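Local coordinates for killer cell lectin-like receptor 3 (PDB 3C8J), which serves as a receptor on natural killer cells for class I MHC molecules, working as a disulfide-linked homodimer, at residues A[81-86]-A[128-133]; A[173-178]-A[188-193]. The protein carries 4 engineered substitutions. All coordinates share one frame; numbering follows the deposited sequence.

Interaction 1: residues A[81-86]-A[128-133]; sequences VKYWFC and QRHVIP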
loop_
_atom_site.group_PDB
_atom_site.type_symbol
_atom_site.label_atom_id
_atom_site.label_comp_id
_atom_site.label_asym_id
_atom_site.label_seq_id
_atom_site.Cartn_x
_atom_site.Cartn_y
_atom_site.Cartn_z
ATOM N N VAL A 81 -4.014 14.446 15.106
ATOM C CA VAL A 81 -3.792 13.018 15.118
ATOM C C VAL A 81 -3.892 12.530 13.687
ATOM O O VAL A 81 -4.919 12.694 13.039
ATOM C CB VAL A 81 -4.857 12.313 15.950
ATOM C CG1 VAL A 81 -4.614 10.840 15.941
ATOM C CG2 VAL A 81 -4.844 12.831 17.361
ATOM N N LYS A 82 -2.826 11.925 13.187
ATOM C CA LYS A 82 -2.858 11.374 11.845
ATOM C C LYS A 82 -2.087 10.059 11.798
ATOM O O LYS A 82 -1.292 9.763 12.692
ATOM C CB LYS A 82 -2.269 12.383 10.859
ATOM C CG LYS A 82 -0.844 12.732 11.190
ATOM C CD LYS A 82 -0.215 13.666 10.190
ATOM C CE LYS A 82 0.924 14.454 10.857
ATOM N NZ LYS A 82 1.854 13.640 11.678
ATOM N N TYR A 83 -2.354 9.260 10.772
ATOM C CA TYR A 83 -1.476 8.146 10.413
ATOM C C TYR A 83 -1.293 8.158 8.898
ATOM O O TYR A 83 -2.078 8.799 8.180
ATOM C CB TYR A 83 -2.007 6.783 10.914
ATOM C CG TYR A 83 -3.257 6.287 10.219
ATOM C CD1 TYR A 83 -3.186 5.418 9.132
ATOM C CD2 TYR A 83 -4.516 6.712 10.648
ATOM C CE1 TYR A 83 -4.341 4.973 8.506
ATOM C CE2 TYR A 83 -5.665 6.305 10.027
ATOM C CZ TYR A 83 -5.590 5.436 8.963
ATOM O OH TYR A 83 -6.778 5.047 8.377
ATOM N N TRP A 84 -0.258 7.486 8.413
ATOM C CA TRP A 84 -0.118 7.325 6.990
ATOM C C TRP A 84 -0.046 5.853 6.569
ATOM O O TRP A 84 0.275 4.986 7.377
ATOM C CB TRP A 84 1.066 8.131 6.468
ATOM C CG TRP A 84 2.398 7.726 7.034
ATOM C CD1 TRP A 84 2.955 8.140 8.225
ATOM C CD2 TRP A 84 3.340 6.843 6.442
ATOM N NE1 TRP A 84 4.185 7.562 8.407
ATOM C CE2 TRP A 84 4.457 6.769 7.323
ATOM C CE3 TRP A 84 3.370 6.116 5.249
ATOM C CZ2 TRP A 84 5.590 6.002 7.036
ATOM C CZ3 TRP A 84 4.504 5.341 4.966
ATOM C CH2 TRP A 84 5.593 5.294 5.862
ATOM N N PHE A 85 -0.324 5.596 5.292
ATOM C CA PHE A 85 -0.581 4.256 4.777
ATOM C C PHE A 85 -0.456 4.298 3.247
ATOM O O PHE A 85 -0.997 5.201 2.579
ATOM C CB PHE A 85 -2.018 3.868 5.158
ATOM C CG PHE A 85 -2.318 2.391 5.064
ATOM C CD1 PHE A 85 -2.206 1.560 6.200
ATOM C CD2 PHE A 85 -2.768 1.821 3.861
ATOM C CE1 PHE A 85 -2.528 0.219 6.123
ATOM C CE2 PHE A 85 -3.048 0.439 3.787
ATOM C CZ PHE A 85 -2.931 -0.338 4.909
ATOM N N CYS A 86 0.263 3.339 2.686
ATOM C CA CYS A 86 0.436 3.300 1.246
ATOM C C CYS A 86 -0.394 2.189 0.647
ATOM O O CYS A 86 -0.811 1.262 1.334
ATOM C CB CYS A 86 1.893 3.128 0.880
ATOM S SG CYS A 86 2.882 4.401 1.580
ATOM N N GLN A 128 -12.745 3.333 0.895
ATOM C CA GLN A 128 -13.928 3.087 1.705
ATOM C C GLN A 128 -13.842 1.790 2.516
ATOM O O GLN A 128 -14.288 1.728 3.677
ATOM C CB GLN A 128 -15.170 3.114 0.849
ATOM C CG GLN A 128 -15.369 4.425 0.153
ATOM C CD GLN A 128 -16.522 4.405 -0.820
ATOM O OE1 GLN A 128 -16.655 3.505 -1.647
ATOM N NE2 GLN A 128 -17.367 5.408 -0.728
ATOM N N ARG A 129 -13.260 0.751 1.919
ATOM C CA ARG A 129 -12.969 -0.454 2.671
ATOM C C ARG A 129 -11.967 -0.146 3.788
ATOM O O ARG A 129 -12.008 -0.756 4.833
ATOM C CB ARG A 129 -12.407 -1.538 1.754
ATOM C CG ARG A 129 -13.421 -2.203 0.845
ATOM C CD ARG A 129 -12.766 -3.341 0.019
ATOM N NE ARG A 129 -12.431 -2.968 -1.376
ATOM C CZ ARG A 129 -11.182 -2.882 -1.834
ATOM N NH1 ARG A 129 -10.159 -3.138 -1.033
ATOM N NH2 ARG A 129 -10.938 -2.556 -3.086
ATOM N N HIS A 130 -11.056 0.801 3.556
ATOM C CA HIS A 130 -9.934 1.017 4.466
ATOM C C HIS A 130 -10.324 1.855 5.688
ATOM O O HIS A 130 -10.059 1.527 6.843
ATOM C CB HIS A 130 -8.824 1.744 3.734
ATOM C CG HIS A 130 -7.724 2.172 4.639
ATOM N ND1 HIS A 130 -6.810 1.279 5.158
ATOM C CD2 HIS A 130 -7.439 3.374 5.190
ATOM C CE1 HIS A 130 -5.980 1.922 5.960
ATOM N NE2 HIS A 130 -6.352 3.195 6.005
ATOM N N VAL A 131 -10.958 2.971 5.374
ATOM C CA VAL A 131 -11.261 4.020 6.306
ATOM C C VAL A 131 -11.941 3.483 7.576
ATOM O O VAL A 131 -12.764 2.549 7.511
ATOM C CB VAL A 131 -12.069 5.051 5.510
ATOM C CG1 VAL A 131 -13.447 5.324 6.071
ATOM C CG2 VAL A 131 -11.208 6.289 5.183
ATOM N N ILE A 132 -11.561 4.036 8.733
ATOM C CA ILE A 132 -12.313 3.810 9.961
ATOM C C ILE A 132 -13.646 4.525 9.746
ATOM O O ILE A 132 -13.639 5.589 9.161
ATOM C CB ILE A 132 -11.585 4.397 11.184
ATOM C CG1 ILE A 132 -10.457 3.476 11.641
ATOM C CG2 ILE A 132 -12.563 4.587 12.352
ATOM C CD1 ILE A 132 -9.312 4.200 12.301
ATOM N N PRO A 133 -14.792 3.931 10.161
ATOM C CA PRO A 133 -16.098 4.624 9.947
ATOM C C PRO A 133 -16.032 6.107 10.297
ATOM O O PRO A 133 -15.614 6.459 11.396
ATOM C CB PRO A 133 -17.039 3.903 10.899
ATOM C CG PRO A 133 -16.510 2.527 10.949
ATOM C CD PRO A 133 -14.990 2.608 10.796
HETATM O O HOH W 1 -9.178 5.548 8.965
#
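Tyr83 OH is held by two partners. It shares a 3.0 Å hydrogen bond with His130 NE2, in which either group could be the donor. Water 1 is its second partner, and this water also accepts a bond from Ile132 N at 2.8 Å. Tyr83, Phe85 and His130 form an aromatic cluster. It joins the first strand, 82-88, to the C-terminal end of helix 121-130 in the C-type lectin-like domain. The tyrosine reaches across from the strand, and the histidine comes to meet it from the helix. Their rings touch rim to rim, with NE2 near the plane of the tyrosine ring, at its edge. Phe85 sits beside the same imidazole. The two rings meet obliquely, with planes at 44°. His130 thus uses NE2 for the polar bond and its neighbouring CE1 for the apolar contact. Its CG lies anti to the backbone N (chi1 172°), which sends the imidazole out toward the strand. Phe94 of strand 90-96 extends the cluster, touching all three residues. Phe85 also meets Tyr87 of the second subunit edge-to-face, in the region involved in dimerization. The cluster therefore borders the dimer interface. His130 CE1 lies over the centre of the Phe85 ring, 3.6 Å above its plane.

Interaction 2: residues A[173-178]-A[188-193]; sequences CVFLSK and IPYYCI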
loop_
_atom_site.group_PDB
_atom_site.type_symbol
_atom_site.label_atom_id
_atom_site.label_comp_id
_atom_site.label_asym_id
_atom_site.label_seq_id
_atom_site.Cartn_x
_atom_site.Cartn_y
_atom_site.Cartn_z
ATOM N N CYS A 173 -18.674 21.178 -0.726
ATOM C CA CYS A 173 -17.505 20.332 -0.926
ATOM C C CYS A 173 -17.869 18.829 -0.953
ATOM O O CYS A 173 -19.053 18.478 -0.942
ATOM C CB CYS A 173 -16.487 20.601 0.181
ATOM S SG CYS A 173 -15.651 22.178 0.063
ATOM N N VAL A 174 -16.860 17.950 -1.002
ATOM C CA VAL A 174 -17.116 16.507 -1.082
ATOM C C VAL A 174 -16.358 15.699 -0.024
ATOM O O VAL A 174 -15.149 15.849 0.149
ATOM C CB VAL A 174 -16.812 15.924 -2.502
ATOM C CG1 VAL A 174 -16.971 14.404 -2.526
ATOM C CG2 VAL A 174 -17.725 16.520 -3.552
ATOM N N PHE A 175 -17.063 14.819 0.672
ATOM C CA PHE A 175 -16.401 13.921 1.611
ATOM C C PHE A 175 -16.666 12.487 1.222
ATOM O O PHE A 175 -17.589 12.221 0.460
ATOM C CB PHE A 175 -16.860 14.193 3.044
ATOM C CG PHE A 175 -18.309 13.891 3.297
ATOM C CD1 PHE A 175 -18.679 12.717 3.949
ATOM C CD2 PHE A 175 -19.300 14.770 2.905
ATOM C CE1 PHE A 175 -20.022 12.431 4.190
ATOM C CE2 PHE A 175 -20.619 14.485 3.140
ATOM C CZ PHE A 175 -20.980 13.312 3.783
ATOM N N LEU A 176 -15.843 11.558 1.706
ATOM C CA LEU A 176 -16.237 10.163 1.604
ATOM C C LEU A 176 -16.507 9.494 2.953
ATOM O O LEU A 176 -16.029 9.946 4.013
ATOM C CB LEU A 176 -15.293 9.338 0.714
ATOM C CG LEU A 176 -13.937 8.794 1.166
ATOM C CD1 LEU A 176 -14.043 7.929 2.412
ATOM C CD2 LEU A 176 -13.272 8.013 0.031
ATOM N N SER A 177 -17.311 8.438 2.885
ATOM C CA SER A 177 -17.665 7.606 4.014
ATOM C C SER A 177 -17.463 6.195 3.494
ATOM O O SER A 177 -17.228 6.018 2.305
ATOM C CB SER A 177 -19.129 7.844 4.444
ATOM O OG SER A 177 -20.027 7.712 3.359
ATOM N N LYS A 178 -17.545 5.199 4.371
ATOM C CA LYS A 178 -17.360 3.817 3.962
ATOM C C LYS A 178 -18.451 3.402 2.970
ATOM O O LYS A 178 -18.278 2.451 2.196
ATOM C CB LYS A 178 -17.366 2.868 5.172
ATOM C CG LYS A 178 -16.186 3.038 6.117
ATOM C CD LYS A 178 -16.068 1.876 7.118
ATOM C CE LYS A 178 -15.554 0.602 6.458
ATOM N NZ LYS A 178 -14.154 0.758 5.990
ATOM N N ILE A 188 -18.320 22.156 7.577
ATOM C CA ILE A 188 -18.584 21.052 8.488
ATOM C C ILE A 188 -17.265 20.391 8.938
ATOM O O ILE A 188 -16.418 20.060 8.107
ATOM C CB ILE A 188 -19.576 20.027 7.897
ATOM C CG1 ILE A 188 -20.901 20.721 7.569
ATOM C CG2 ILE A 188 -19.819 18.873 8.889
ATOM C CD1 ILE A 188 -21.990 19.801 7.082
ATOM N N PRO A 189 -17.082 20.241 10.261
ATOM C CA PRO A 189 -15.865 19.645 10.785
ATOM C C PRO A 189 -15.839 18.137 10.523
ATOM O O PRO A 189 -16.560 17.376 11.184
ATOM C CB PRO A 189 -15.944 19.927 12.295
ATOM C CG PRO A 189 -17.138 20.797 12.512
ATOM C CD PRO A 189 -18.022 20.620 11.333
ATOM N N TYR A 190 -15.022 17.719 9.557
ATOM C CA TYR A 190 -14.847 16.311 9.253
ATOM C C TYR A 190 -13.375 15.919 9.305
ATOM O O TYR A 190 -12.476 16.762 9.410
ATOM C CB TYR A 190 -15.388 15.980 7.859
ATOM C CG TYR A 190 -16.885 15.919 7.741
ATOM C CD1 TYR A 190 -17.504 16.246 6.531
ATOM C CD2 TYR A 190 -17.694 15.554 8.828
ATOM C CE1 TYR A 190 -18.887 16.204 6.391
ATOM C CE2 TYR A 190 -19.097 15.503 8.706
ATOM C CZ TYR A 190 -19.684 15.828 7.472
ATOM O OH TYR A 190 -21.065 15.817 7.302
ATOM N N TYR A 191 -13.131 14.625 9.202
ATOM C CA TYR A 191 -11.779 14.130 9.010
ATOM C C TYR A 191 -11.286 14.554 7.620
ATOM O O TYR A 191 -11.968 15.278 6.894
ATOM C CB TYR A 191 -11.770 12.625 9.112
ATOM C CG TYR A 191 -12.194 12.077 10.438
ATOM C CD1 TYR A 191 -12.898 10.878 10.510
ATOM C CD2 TYR A 191 -11.870 12.731 11.631
ATOM C CE1 TYR A 191 -13.272 10.336 11.734
ATOM C CE2 TYR A 191 -12.247 12.203 12.867
ATOM C CZ TYR A 191 -12.946 11.001 12.912
ATOM O OH TYR A 191 -13.330 10.459 14.124
ATOM N N CYS A 192 -10.112 14.074 7.246
ATOM C CA CYS A 192 -9.419 14.604 6.107
ATOM C C CYS A 192 -8.427 13.578 5.567
ATOM O O CYS A 192 -7.706 12.945 6.347
ATOM C CB CYS A 192 -8.703 15.860 6.575
ATOM S SG CYS A 192 -7.600 16.589 5.439
ATOM N N ILE A 193 -8.408 13.412 4.242
ATOM C CA ILE A 193 -7.465 12.508 3.575
ATOM C C ILE A 193 -6.524 13.234 2.623
ATOM O O ILE A 193 -6.974 13.918 1.704
ATOM C CB ILE A 193 -8.160 11.396 2.749
ATOM C CG1 ILE A 193 -9.290 10.739 3.550
ATOM C CG2 ILE A 193 -7.122 10.352 2.319
ATOM C CD1 ILE A 193 -9.975 9.581 2.846
#
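Phe175 and Tyr190 meet through their rings, at the middle of a contact between strands 173-176 and 190-197. The closest pair is Phe175 CD2 and Tyr190 CE1, 3.8 Å apart. The planes are turned 46° from each other, which is neither a stack nor an edge-to-face pair. Tyr190 puts CE1 over a face of Phe175, off-centre toward its rim, while CD1 lies near CG and CB of Phe175. The distance from Phe175 CB to Tyr190 CD1 is 4.1 Å.

The side-chain torsions set this meeting. Phe175 has CG between its backbone N and carbonyl carbon (chi1 65°). Tyr190 has CG anti to its carbonyl carbon and beside its N (chi1 -75°). Both residues start toward the opposing strand, and their rings cross there. Ile188 CG2 lies over a face of the tyrosine ring, toward its rim, 3.3 Å above the plane.

A second, looser apolar contact joins Leu176 and Ile193. Leu176 sets out away from the other strand, but its first torsion swings the branch point CG back. Ile193 answers with an extended chain, and its CD1 comes within 4.4 Å of Leu176 CG.

The segments make no backbone bonds to each other. Val174 and Leu176 pair with Ile138 and Tyr136 of strand 136-143, which also pairs with strand 190-197. Tyr190 additionally meets the ring of Trp137, whose NE1 bonds to Ile188 O. Trp137 begins the WIGL sequence of C-type lectins. Together with disulfides Cys104-Cys192 and Cys173-Cys186, this buried packing is characteristic of the C-type lectin-like fold.

Overall arrangement
Interaction 1 is a surface contact and interaction 2 a buried one. Both involve strands of the same mixed sheet, but interaction 1 joins strand 82-88, whose sheet continues into the second subunit, to the end of a helix, while interaction 2 packs two strands of the sheet. Their chemistry follows their place. The first mixes aromatic contacts with a hydroxyl, an imidazole and water near the dimer interface. The second is purely apolar and touches no other subunit. Lys178, at the end of segment 173-178, links the two. Its NZ probably donates to Gln128 O and Val131 O, carbonyls in the last turn of helix 121-130 and just beyond it. Phe94 touches the aromatic cluster on one hand and Ile193 on the other.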